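Local coordinates for protein metal-dependent phosphohydrolase, HDOD domain-containing (PDB 3HC1) that is of unknown function but binds two iron(III) ions at an HD-type metal site, consistent with a relationship to the metal-dependent phosphohydrolases, at residues Ser21-Leu26 / Phe161-Glu166; Gly125-Ala130 / Asn144-Gly149; Leu151-Glu156 / Leu246-His251; Thr191-Val196 / Leu215-Ile220. All blocks are in the same frame, centred on the assembly; numbering follows the deposited sequence.

Contact 1 of 4, residues Ser21-Leu26 / Phe161-Glu166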
# COMPACT_ATOMS: atom_id res chain seq x y z
N SER A 21 -13.75 -18.56 0.34
CA SER A 21 -14.48 -19.76 0.88
C SER A 21 -13.68 -21.03 1.02
O SER A 21 -13.80 -21.74 2.01
CB SER A 21 -15.65 -20.14 -0.03
OG SER A 21 -16.62 -19.11 -0.13
N GLY A 22 -12.90 -21.36 0.00
CA GLY A 22 -12.17 -22.61 -0.02
C GLY A 22 -10.94 -22.60 0.84
O GLY A 22 -10.27 -23.63 0.99
N VAL A 23 -10.59 -21.44 1.39
CA VAL A 23 -9.47 -21.35 2.34
C VAL A 23 -10.10 -21.55 3.71
O VAL A 23 -11.07 -20.88 4.07
CB VAL A 23 -8.73 -19.99 2.26
CG1 VAL A 23 -7.63 -19.87 3.33
CG2 VAL A 23 -8.19 -19.78 0.87
N ASP A 24 -9.51 -22.47 4.48
CA ASP A 24 -9.99 -22.78 5.81
C ASP A 24 -9.59 -21.66 6.77
O ASP A 24 -10.45 -20.97 7.26
CB ASP A 24 -9.52 -24.17 6.24
CG ASP A 24 -10.25 -24.67 7.48
OD1 ASP A 24 -11.47 -24.44 7.61
OD2 ASP A 24 -9.59 -25.27 8.33
N GLU A 25 -8.29 -21.46 7.02
CA GLU A 25 -7.85 -20.36 7.91
C GLU A 25 -7.33 -19.11 7.16
O GLU A 25 -6.23 -19.11 6.62
CB GLU A 25 -6.80 -20.86 8.91
CG GLU A 25 -7.32 -21.80 9.99
CD GLU A 25 -8.58 -21.31 10.68
OE1 GLU A 25 -8.56 -20.23 11.32
OE2 GLU A 25 -9.59 -22.01 10.58
N LEU A 26 -8.09 -18.02 7.24
CA LEU A 26 -7.85 -16.82 6.47
C LEU A 26 -6.87 -15.95 7.21
O LEU A 26 -6.94 -15.90 8.43
CB LEU A 26 -9.13 -16.02 6.35
CG LEU A 26 -10.24 -16.63 5.52
CD1 LEU A 26 -11.48 -15.75 5.69
CD2 LEU A 26 -9.82 -16.67 4.11
N PHE A 161 -0.09 -16.56 -0.58
CA PHE A 161 0.16 -17.35 0.63
C PHE A 161 -0.92 -18.42 0.83
O PHE A 161 -0.66 -19.47 1.43
CB PHE A 161 0.21 -16.49 1.89
CG PHE A 161 1.48 -15.69 2.08
CD1 PHE A 161 2.68 -16.00 1.39
CD2 PHE A 161 1.49 -14.66 3.02
CE1 PHE A 161 3.81 -15.29 1.62
CE2 PHE A 161 2.65 -13.93 3.26
CZ PHE A 161 3.81 -14.26 2.56
N PHE A 162 -2.14 -18.15 0.35
CA PHE A 162 -3.28 -18.98 0.72
C PHE A 162 -3.87 -19.77 -0.39
O PHE A 162 -4.60 -20.71 -0.13
CB PHE A 162 -4.34 -18.16 1.45
CG PHE A 162 -3.87 -17.66 2.76
CD1 PHE A 162 -4.04 -18.43 3.91
CD2 PHE A 162 -3.18 -16.48 2.85
CE1 PHE A 162 -3.57 -17.99 5.13
CE2 PHE A 162 -2.69 -16.03 4.07
CZ PHE A 162 -2.89 -16.79 5.22
N ARG A 163 -3.61 -19.37 -1.62
CA ARG A 163 -3.99 -20.12 -2.80
C ARG A 163 -2.76 -20.23 -3.70
O ARG A 163 -2.86 -20.04 -4.90
CB ARG A 163 -5.15 -19.43 -3.56
CG ARG A 163 -6.44 -19.26 -2.76
CD ARG A 163 -7.03 -20.57 -2.35
NE ARG A 163 -7.49 -21.37 -3.46
CZ ARG A 163 -8.76 -21.50 -3.87
NH1 ARG A 163 -9.76 -20.85 -3.26
NH2 ARG A 163 -9.03 -22.30 -4.91
N GLY A 164 -1.61 -20.54 -3.11
CA GLY A 164 -0.34 -20.53 -3.85
C GLY A 164 -0.29 -21.50 -5.00
O GLY A 164 0.15 -21.17 -6.13
N LYS A 165 -0.77 -22.72 -4.71
CA LYS A 165 -0.81 -23.79 -5.71
C LYS A 165 -1.42 -23.24 -6.99
O LYS A 165 -0.85 -23.42 -8.07
CB LYS A 165 -1.56 -25.02 -5.15
CG LYS A 165 -1.44 -26.30 -5.93
CD LYS A 165 -1.87 -27.54 -5.10
CE LYS A 165 -3.10 -27.32 -4.21
NZ LYS A 165 -3.66 -28.63 -3.74
N GLU A 166 -2.51 -22.48 -6.84
CA GLU A 166 -3.22 -21.83 -7.93
C GLU A 166 -2.47 -20.62 -8.49
O GLU A 166 -2.35 -20.49 -9.70
CB GLU A 166 -4.61 -21.36 -7.45
CG GLU A 166 -5.66 -22.46 -7.06
CD GLU A 166 -5.39 -23.18 -5.72
OE1 GLU A 166 -4.79 -22.61 -4.79
OE2 GLU A 166 -5.80 -24.35 -5.57
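F162, near the end of helix 154-162, meets the loop 21-26 through the CD1–CE1 side of its ring. The methyl CG1 of V23 approaches F162 CD1 at 3.9 Å, and the two side chains cross at about a right angle. Further along the ring, the backbone O of E25 comes to 3.2 Å from F162 CE1, a polar atom packed closely against a ring carbon. A branched valine suits this place because its two methyls serve different partners: with CG1 anti to the backbone N (chi1 176°), CG2 is left to meet R163. An alanine here would keep only CB and would probably leave F162 CD1 and R163 CD without their apolar neighbours, with a gap between the loop and the F162–R163 side. The contact joins the link between helices 9-21 and 31-39 to a break in the helical HDOD fold, where R163 leaves the helical path and stands at the N-cap position of helix 164-177. V23 and L26 also touch F158, one turn before F162, and the rings of F158 and F162 meet nearly parallel. R163 brings its aliphatic part to the loop, CD lying 3.5 Å from V23 CG2. Its chain bends at chi2 and chi3, and the guanidinium makes a cation-pi contact with F19 of helix 9-21. Long apolar methylenes ending in a charge fit this mixed setting. E166, on the first turn of the new helix, takes a weak hydrogen bond from R163 NE to its OE1 (3.3 Å, 162° at the hydrogen), part of a salt bridge.

Contact 2 of 4, residues Gly125-Ala130 / Asn144-Gly149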
# COMPACT_ATOMS: atom_id res chain seq x y z
N GLY A 125 6.90 0.60 -1.06
CA GLY A 125 7.22 1.64 -2.05
C GLY A 125 5.99 2.45 -2.43
O GLY A 125 6.01 3.66 -2.39
N VAL A 126 4.92 1.75 -2.78
CA VAL A 126 3.64 2.36 -3.07
C VAL A 126 3.12 3.24 -1.91
O VAL A 126 2.70 4.38 -2.15
CB VAL A 126 2.59 1.33 -3.57
CG1 VAL A 126 1.11 1.94 -3.70
CG2 VAL A 126 3.07 0.77 -4.94
N ALA A 127 3.14 2.71 -0.68
CA ALA A 127 2.74 3.49 0.48
C ALA A 127 3.51 4.82 0.50
O ALA A 127 2.91 5.91 0.65
CB ALA A 127 3.00 2.72 1.79
N ARG A 128 4.83 4.72 0.42
CA ARG A 128 5.71 5.88 0.61
C ARG A 128 5.57 6.91 -0.49
O ARG A 128 5.56 8.13 -0.24
CB ARG A 128 7.16 5.47 0.75
CG ARG A 128 7.47 4.85 2.06
CD ARG A 128 8.93 4.39 2.19
NE ARG A 128 9.16 3.82 3.50
CZ ARG A 128 10.31 3.36 3.96
NH1 ARG A 128 11.42 3.38 3.22
NH2 ARG A 128 10.37 2.89 5.20
N ILE A 129 5.51 6.44 -1.73
CA ILE A 129 5.34 7.33 -2.88
C ILE A 129 3.96 7.95 -2.87
O ILE A 129 3.82 9.16 -3.14
CB ILE A 129 5.64 6.61 -4.24
CG1 ILE A 129 7.16 6.43 -4.31
CG2 ILE A 129 5.09 7.45 -5.46
CD1 ILE A 129 7.67 5.50 -5.28
N ALA A 130 2.93 7.15 -2.58
CA ALA A 130 1.59 7.71 -2.50
C ALA A 130 1.52 8.80 -1.41
O ALA A 130 0.88 9.82 -1.63
CB ALA A 130 0.58 6.66 -2.24
N ASN A 144 -3.39 8.58 5.89
CA ASN A 144 -4.51 7.80 5.32
C ASN A 144 -4.16 7.27 3.92
O ASN A 144 -4.52 6.14 3.57
CB ASN A 144 -5.78 8.63 5.17
CG ASN A 144 -6.34 9.09 6.49
OD1 ASN A 144 -5.62 9.39 7.42
ND2 ASN A 144 -7.63 9.18 6.55
N VAL A 145 -3.40 8.06 3.19
CA VAL A 145 -2.95 7.65 1.86
C VAL A 145 -1.85 6.61 2.01
O VAL A 145 -1.77 5.66 1.22
CB VAL A 145 -2.41 8.84 1.03
CG1 VAL A 145 -2.07 8.43 -0.38
CG2 VAL A 145 -3.42 9.98 0.99
N TYR A 146 -0.95 6.82 2.95
CA TYR A 146 0.08 5.85 3.23
C TYR A 146 -0.53 4.45 3.54
O TYR A 146 -0.10 3.44 2.98
CB TYR A 146 0.95 6.30 4.41
CG TYR A 146 2.07 5.31 4.75
CD1 TYR A 146 1.85 4.29 5.65
CD2 TYR A 146 3.32 5.43 4.19
CE1 TYR A 146 2.82 3.40 5.98
CE2 TYR A 146 4.35 4.50 4.54
CZ TYR A 146 4.07 3.49 5.41
OH TYR A 146 5.03 2.60 5.79
N VAL A 147 -1.49 4.42 4.45
CA VAL A 147 -2.10 3.17 4.89
C VAL A 147 -2.85 2.50 3.70
O VAL A 147 -2.64 1.33 3.49
CB VAL A 147 -3.03 3.39 6.11
CG1 VAL A 147 -3.96 2.20 6.32
CG2 VAL A 147 -2.20 3.65 7.39
N ALA A 148 -3.63 3.26 2.91
CA ALA A 148 -4.30 2.72 1.70
C ALA A 148 -3.27 2.09 0.74
O ALA A 148 -3.51 1.02 0.19
CB ALA A 148 -5.15 3.76 0.99
N GLY A 149 -2.13 2.76 0.60
CA GLY A 149 -1.04 2.31 -0.28
C GLY A 149 -0.40 1.01 0.15
O GLY A 149 -0.24 0.07 -0.64
O HOH W 1 7.73 3.72 6.07
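A127 sets its methyl over one face of the Y146 ring, a CH-pi contact with CB 3.7 Å from the ring centroid and 19° off its normal. The same CB lies 3.4 Å from Y146 O, so the methyl meets both the ring and the backbone O of one residue. Y146 CG stands anti to its own backbone N (chi1 -180°), which places CG where the ring can come alongside A127. R128 runs alongside, pointing the same way, with its CG near the ring edge at CE2. Beside this pair, A130 CB meets V145 CG1 at 3.7 Å, and V126 CG1 packs against G149 O.

G149 lets the backbones close up: its CA is 4.0 Å from A127 CA, and a beta carbon at this position would clash with A127. Small residues thus bring the short helical segments to an axis distance of 7.4 Å, running antiparallel at 157°.

Farther out, water 1 joins the polar ends, accepting from R128 NH2 at 2.9 Å and hydrogen-bonding to Y146 OH, which also bonds T100 OG1. A phenylalanine in place of Y146 would probably leave T100 OG1 and water 1 without this common partner and the ring end less firmly fixed. A298, V299 and L302 of helix 281-302 touch the R128 side chain, while A130 and V145 meet helix 229-243.

G149 O accepts a hydrogen bond from H152 ND1, and V126 touches the same imidazole. The antiparallel pair therefore forms a second shell for the iron-binding H...HD...D motif of the HD domain.

Contact 3 of 4, residues Leu151-Glu156 / Leu246-His251. With FE (Fe (III) ion), chain C; FE (Fe (III) ion), chain B.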
# COMPACT_ATOMS: atom_id res chain seq x y z
N LEU A 151 -1.69 -1.25 1.87
CA LEU A 151 -2.65 -2.34 1.84
C LEU A 151 -3.17 -2.65 0.43
O LEU A 151 -4.00 -3.55 0.27
CB LEU A 151 -3.87 -2.03 2.72
CG LEU A 151 -3.55 -1.93 4.23
CD1 LEU A 151 -4.75 -1.41 4.97
CD2 LEU A 151 -3.15 -3.34 4.69
N HIS A 152 -2.76 -1.86 -0.57
CA HIS A 152 -3.40 -1.94 -1.90
C HIS A 152 -3.42 -3.34 -2.57
O HIS A 152 -4.40 -3.74 -3.19
CB HIS A 152 -2.89 -0.86 -2.86
CG HIS A 152 -1.60 -1.22 -3.57
ND1 HIS A 152 -0.39 -1.21 -2.93
CD2 HIS A 152 -1.35 -1.60 -4.85
CE1 HIS A 152 0.55 -1.62 -3.76
NE2 HIS A 152 0.01 -1.83 -4.94
N ASP A 153 -2.31 -4.05 -2.43
CA ASP A 153 -2.13 -5.37 -2.94
C ASP A 153 -2.30 -6.48 -1.90
O ASP A 153 -1.79 -7.60 -2.09
CB ASP A 153 -0.74 -5.46 -3.60
CG ASP A 153 -0.77 -4.97 -5.04
OD1 ASP A 153 -1.89 -4.86 -5.59
OD2 ASP A 153 0.31 -4.67 -5.60
N VAL A 154 -3.03 -6.20 -0.82
CA VAL A 154 -3.24 -7.23 0.21
C VAL A 154 -3.91 -8.49 -0.39
O VAL A 154 -3.68 -9.59 0.07
CB VAL A 154 -4.03 -6.66 1.43
CG1 VAL A 154 -5.50 -6.36 1.04
CG2 VAL A 154 -3.96 -7.56 2.56
N GLY A 155 -4.67 -8.34 -1.47
CA GLY A 155 -5.21 -9.49 -2.19
C GLY A 155 -4.20 -10.43 -2.83
O GLY A 155 -4.48 -11.63 -2.91
N GLU A 156 -3.08 -9.89 -3.32
CA GLU A 156 -1.98 -10.70 -3.89
C GLU A 156 -1.28 -11.43 -2.78
O GLU A 156 -0.82 -12.55 -2.97
CB GLU A 156 -0.91 -9.87 -4.63
CG GLU A 156 -1.33 -9.16 -5.84
CD GLU A 156 -1.53 -10.07 -7.05
OE1 GLU A 156 -2.26 -11.06 -6.92
OE2 GLU A 156 -0.95 -9.79 -8.11
N LEU A 246 10.14 -1.07 -8.95
CA LEU A 246 9.73 -1.30 -7.56
C LEU A 246 8.39 -2.08 -7.57
O LEU A 246 7.42 -1.70 -6.92
CB LEU A 246 9.68 0.02 -6.81
CG LEU A 246 9.48 0.10 -5.28
CD1 LEU A 246 10.33 -0.95 -4.59
CD2 LEU A 246 9.77 1.51 -4.81
N GLY A 247 8.33 -3.12 -8.39
CA GLY A 247 7.10 -3.89 -8.56
C GLY A 247 7.26 -5.23 -9.22
O GLY A 247 8.40 -5.73 -9.48
N PHE A 248 6.13 -5.86 -9.48
CA PHE A 248 6.16 -7.23 -10.03
C PHE A 248 4.98 -7.54 -10.90
O PHE A 248 4.93 -8.60 -11.47
CB PHE A 248 6.20 -8.27 -8.86
CG PHE A 248 4.95 -8.25 -8.00
CD1 PHE A 248 4.81 -7.31 -7.01
CD2 PHE A 248 3.89 -9.15 -8.24
CE1 PHE A 248 3.62 -7.24 -6.22
CE2 PHE A 248 2.72 -9.10 -7.48
CZ PHE A 248 2.58 -8.15 -6.47
N GLU A 249 3.95 -6.68 -10.90
CA GLU A 249 2.68 -7.07 -11.48
C GLU A 249 2.68 -6.95 -12.98
O GLU A 249 1.76 -7.43 -13.62
CB GLU A 249 1.54 -6.25 -10.86
CG GLU A 249 1.32 -6.55 -9.38
CD GLU A 249 0.59 -5.44 -8.71
OE1 GLU A 249 1.21 -4.41 -8.49
OE2 GLU A 249 -0.61 -5.59 -8.47
N GLY A 250 3.67 -6.30 -13.57
CA GLY A 250 3.81 -6.20 -15.03
C GLY A 250 3.04 -5.04 -15.63
O GLY A 250 2.25 -4.38 -14.96
N HIS A 251 3.30 -4.76 -16.90
CA HIS A 251 2.74 -3.55 -17.54
C HIS A 251 2.89 -3.70 -19.01
O HIS A 251 3.88 -4.23 -19.48
CB HIS A 251 3.51 -2.29 -17.08
CG HIS A 251 2.79 -1.00 -17.35
ND1 HIS A 251 2.67 -0.46 -18.62
CD2 HIS A 251 2.23 -0.10 -16.50
CE1 HIS A 251 2.00 0.67 -18.55
NE2 HIS A 251 1.71 0.91 -17.28
FE FE C . 0.55 -2.99 -6.88
FE FE B . -2.35 -4.41 -7.67
O HOH W 2 -1.24 -2.87 -7.74
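In the dinuclear iron site the two irons are bridged by two carboxylates, D153 and E249, which reach toward each other tip to tip with planes 86° apart. A carboxylate suits a bridge because each oxygen can take one iron. D153 puts OD2 on the chain C iron (2.1 Å) and OD1 on the chain B iron (2.2 Å). E249 spans the same metals, OE1 on the chain C iron and OE2 on the chain B iron, both at 2.2 Å. Water 2 also bridges, 1.9 Å from the chain B iron and 2.0 Å from the chain C iron. The metals hold D153 OD2 and E249 OE1 3.0 Å apart, without a hydrogen bond. H152 binds only the chain C iron, through NE2 at 2.3 Å, and one ring face carries D153 CB over its centre. H152 and D153 are the central residues of a type I turn from L151 to V154.

E249 reaches in from a loop with chi2 extended (159°) and CG over one face of the F248 ring, toward the rim. E156 and F248 slide past each other, E156 OE2 lying 3.8 Å from F248 CE2. H122 and D238 complete six ligands at the chain C iron, and H193, H217 and H218 at the chain B iron. H122, H152–D153 and D238 form the H...HD...D signature of HD domains, here extended to a two-iron site by E249 and the three histidines.

Contact 4 of 4, residues Thr191-Val196 / Leu215-Ile220. With FE (Fe (III) ion), chain B.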
# COMPACT_ATOMS: atom_id res chain seq x y z
N THR A 191 -11.69 -13.32 -11.63
CA THR A 191 -11.68 -12.23 -10.65
C THR A 191 -10.21 -11.91 -10.42
O THR A 191 -9.35 -12.67 -10.85
CB THR A 191 -12.40 -12.61 -9.33
OG1 THR A 191 -12.60 -11.43 -8.55
CG2 THR A 191 -11.61 -13.63 -8.49
N SER A 192 -9.90 -10.81 -9.73
CA SER A 192 -8.51 -10.47 -9.45
C SER A 192 -8.24 -10.16 -7.97
O SER A 192 -9.15 -10.14 -7.12
CB SER A 192 -8.11 -9.27 -10.32
OG SER A 192 -8.39 -8.05 -9.65
N HIS A 193 -6.98 -9.87 -7.67
CA HIS A 193 -6.58 -9.44 -6.32
C HIS A 193 -7.27 -8.14 -5.87
O HIS A 193 -7.31 -7.88 -4.65
CB HIS A 193 -5.07 -9.29 -6.18
CG HIS A 193 -4.50 -8.16 -6.99
ND1 HIS A 193 -4.39 -8.21 -8.37
CD2 HIS A 193 -4.09 -6.93 -6.62
CE1 HIS A 193 -3.87 -7.08 -8.80
NE2 HIS A 193 -3.66 -6.29 -7.76
N CYS A 194 -7.74 -7.32 -6.82
CA CYS A 194 -8.58 -6.16 -6.50
C CYS A 194 -9.84 -6.58 -5.78
O CYS A 194 -10.13 -6.11 -4.69
CB CYS A 194 -8.95 -5.38 -7.73
SG CYS A 194 -7.54 -4.67 -8.62
N GLU A 195 -10.56 -7.52 -6.33
CA GLU A 195 -11.79 -8.00 -5.71
C GLU A 195 -11.59 -8.87 -4.49
O GLU A 195 -12.31 -8.74 -3.48
CB GLU A 195 -12.59 -8.76 -6.77
CG GLU A 195 -13.02 -7.84 -7.88
CD GLU A 195 -12.04 -7.76 -9.04
OE1 GLU A 195 -10.91 -8.28 -8.98
OE2 GLU A 195 -12.42 -7.16 -10.02
N VAL A 196 -10.60 -9.77 -4.56
CA VAL A 196 -10.23 -10.54 -3.41
C VAL A 196 -9.77 -9.63 -2.29
O VAL A 196 -10.14 -9.87 -1.16
CB VAL A 196 -9.11 -11.59 -3.74
CG1 VAL A 196 -8.59 -12.39 -2.50
CG2 VAL A 196 -9.69 -12.60 -4.74
N LEU A 215 -9.92 -2.13 -4.42
CA LEU A 215 -10.76 -2.53 -5.56
C LEU A 215 -10.42 -1.84 -6.87
O LEU A 215 -10.50 -2.46 -7.96
CB LEU A 215 -12.24 -2.26 -5.22
CG LEU A 215 -13.31 -2.66 -6.26
CD1 LEU A 215 -13.21 -4.15 -6.63
CD2 LEU A 215 -14.74 -2.31 -5.76
N TYR A 216 -10.06 -0.56 -6.80
CA TYR A 216 -10.00 0.30 -7.99
C TYR A 216 -8.60 0.74 -8.41
O TYR A 216 -8.46 1.49 -9.38
CB TYR A 216 -10.85 1.54 -7.79
CG TYR A 216 -12.34 1.32 -7.56
CD1 TYR A 216 -13.15 0.71 -8.52
CD2 TYR A 216 -12.95 1.81 -6.41
CE1 TYR A 216 -14.55 0.55 -8.29
CE2 TYR A 216 -14.32 1.67 -6.18
CZ TYR A 216 -15.11 1.04 -7.10
OH TYR A 216 -16.43 0.95 -6.82
N HIS A 217 -7.58 0.27 -7.69
CA HIS A 217 -6.23 0.79 -7.88
C HIS A 217 -5.61 0.53 -9.22
O HIS A 217 -4.64 1.21 -9.55
CB HIS A 217 -5.29 0.38 -6.75
CG HIS A 217 -4.88 -1.06 -6.78
ND1 HIS A 217 -5.50 -2.03 -6.02
CD2 HIS A 217 -3.83 -1.66 -7.38
CE1 HIS A 217 -4.88 -3.19 -6.21
NE2 HIS A 217 -3.93 -3.00 -7.10
N HIS A 218 -6.14 -0.43 -9.99
CA HIS A 218 -5.68 -0.66 -11.38
C HIS A 218 -6.49 0.09 -12.43
O HIS A 218 -6.16 0.03 -13.59
CB HIS A 218 -5.59 -2.17 -11.72
CG HIS A 218 -4.47 -2.87 -11.02
ND1 HIS A 218 -3.16 -2.74 -11.43
CD2 HIS A 218 -4.44 -3.68 -9.92
CE1 HIS A 218 -2.37 -3.40 -10.59
NE2 HIS A 218 -3.12 -4.01 -9.68
N ASP A 219 -7.54 0.83 -12.04
CA ASP A 219 -8.21 1.75 -12.96
C ASP A 219 -8.95 2.84 -12.23
O ASP A 219 -10.12 2.68 -11.88
CB ASP A 219 -9.14 1.03 -13.89
CG ASP A 219 -9.69 1.95 -15.01
OD1 ASP A 219 -9.21 3.12 -15.21
OD2 ASP A 219 -10.60 1.47 -15.67
N ILE A 220 -8.25 3.93 -11.99
CA ILE A 220 -8.81 5.09 -11.26
C ILE A 220 -10.11 5.59 -11.90
O ILE A 220 -10.98 6.08 -11.22
CB ILE A 220 -7.75 6.20 -11.10
CG1 ILE A 220 -8.25 7.33 -10.18
CG2 ILE A 220 -7.32 6.75 -12.47
CD1 ILE A 220 -8.74 6.84 -8.79
FE FE B . -2.35 -4.41 -7.67
O HOH W 3 -12.40 -3.84 -10.04
O HOH W 2 -1.24 -2.87 -7.74
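H193, H217 and H218 turn their imidazole rims toward one another. The H193 ring has C194 SG over one face, offset toward the rim, and H218 NE2 at its edge; its plane stands at 81° to that of H218 and at 54° to that of H217. H218 has H217 CD2 over one face, 3.2 Å above the plane, and C194 SG at its edge, 3.5 Å from H218 CD2. H217 has H193 CD2 at its edge, in plane, meets C194 SG obliquely and packs edge-to-face with H152. Iron explains the convergence: each histidine gives NE2 to the chain B metal, H193 at 2.3 Å, H217 and H218 at 2.2 Å. H193 CG sits between the backbone N and the carbonyl carbon (chi1 67°), the position from which the ring can reach the metal. H193 ND1 hydrogen-bonds E185 OE1, which together with the iron would limit rotation of the ring.

Beside the metal ligands, the small C194 suits a place where its CA is 4.3 Å from L215 CA and its CB 3.3 Å from L215 O. L215 CD1 reaches E195 CG at 3.9 Å, and water 3 donates to L215 O and weakly to E195 OE2, which forms a salt bridge with R12. In a capping box, S192 OG accepts from C194 N, while S192 N and OG both donate to E195 OE1, the hydroxyl at 2.6 Å.

The start of helix 193-203 thus meets helix 208-216 and its following turn, with helix 9-21 on T191, E195 and V196, helix 154-162 on H193 and V196, and helix 229-243 on H218 and I220.

Contacts 2, 3 and 4 are buried, whereas contact 1 lies at the surface, its centre about 21 Å from the centre of the chain. Contacts 3 and 4 share the iron of chain B and water 2, so metal bonds dominate their chemistry: bridging carboxylates and one histidine in contact 3, three histidines in contact 4. Contact 2 binds no metal itself, but touches contact 3 where V126 packs on H152, and its chemistry is close helix packing by small residues. Contact 1 shares helix 154-162 with contact 3, at the other end from the irons, and mixes apolar packing with an arginine–glutamate pair. No strands take part; helices and their connecting loops make every contact.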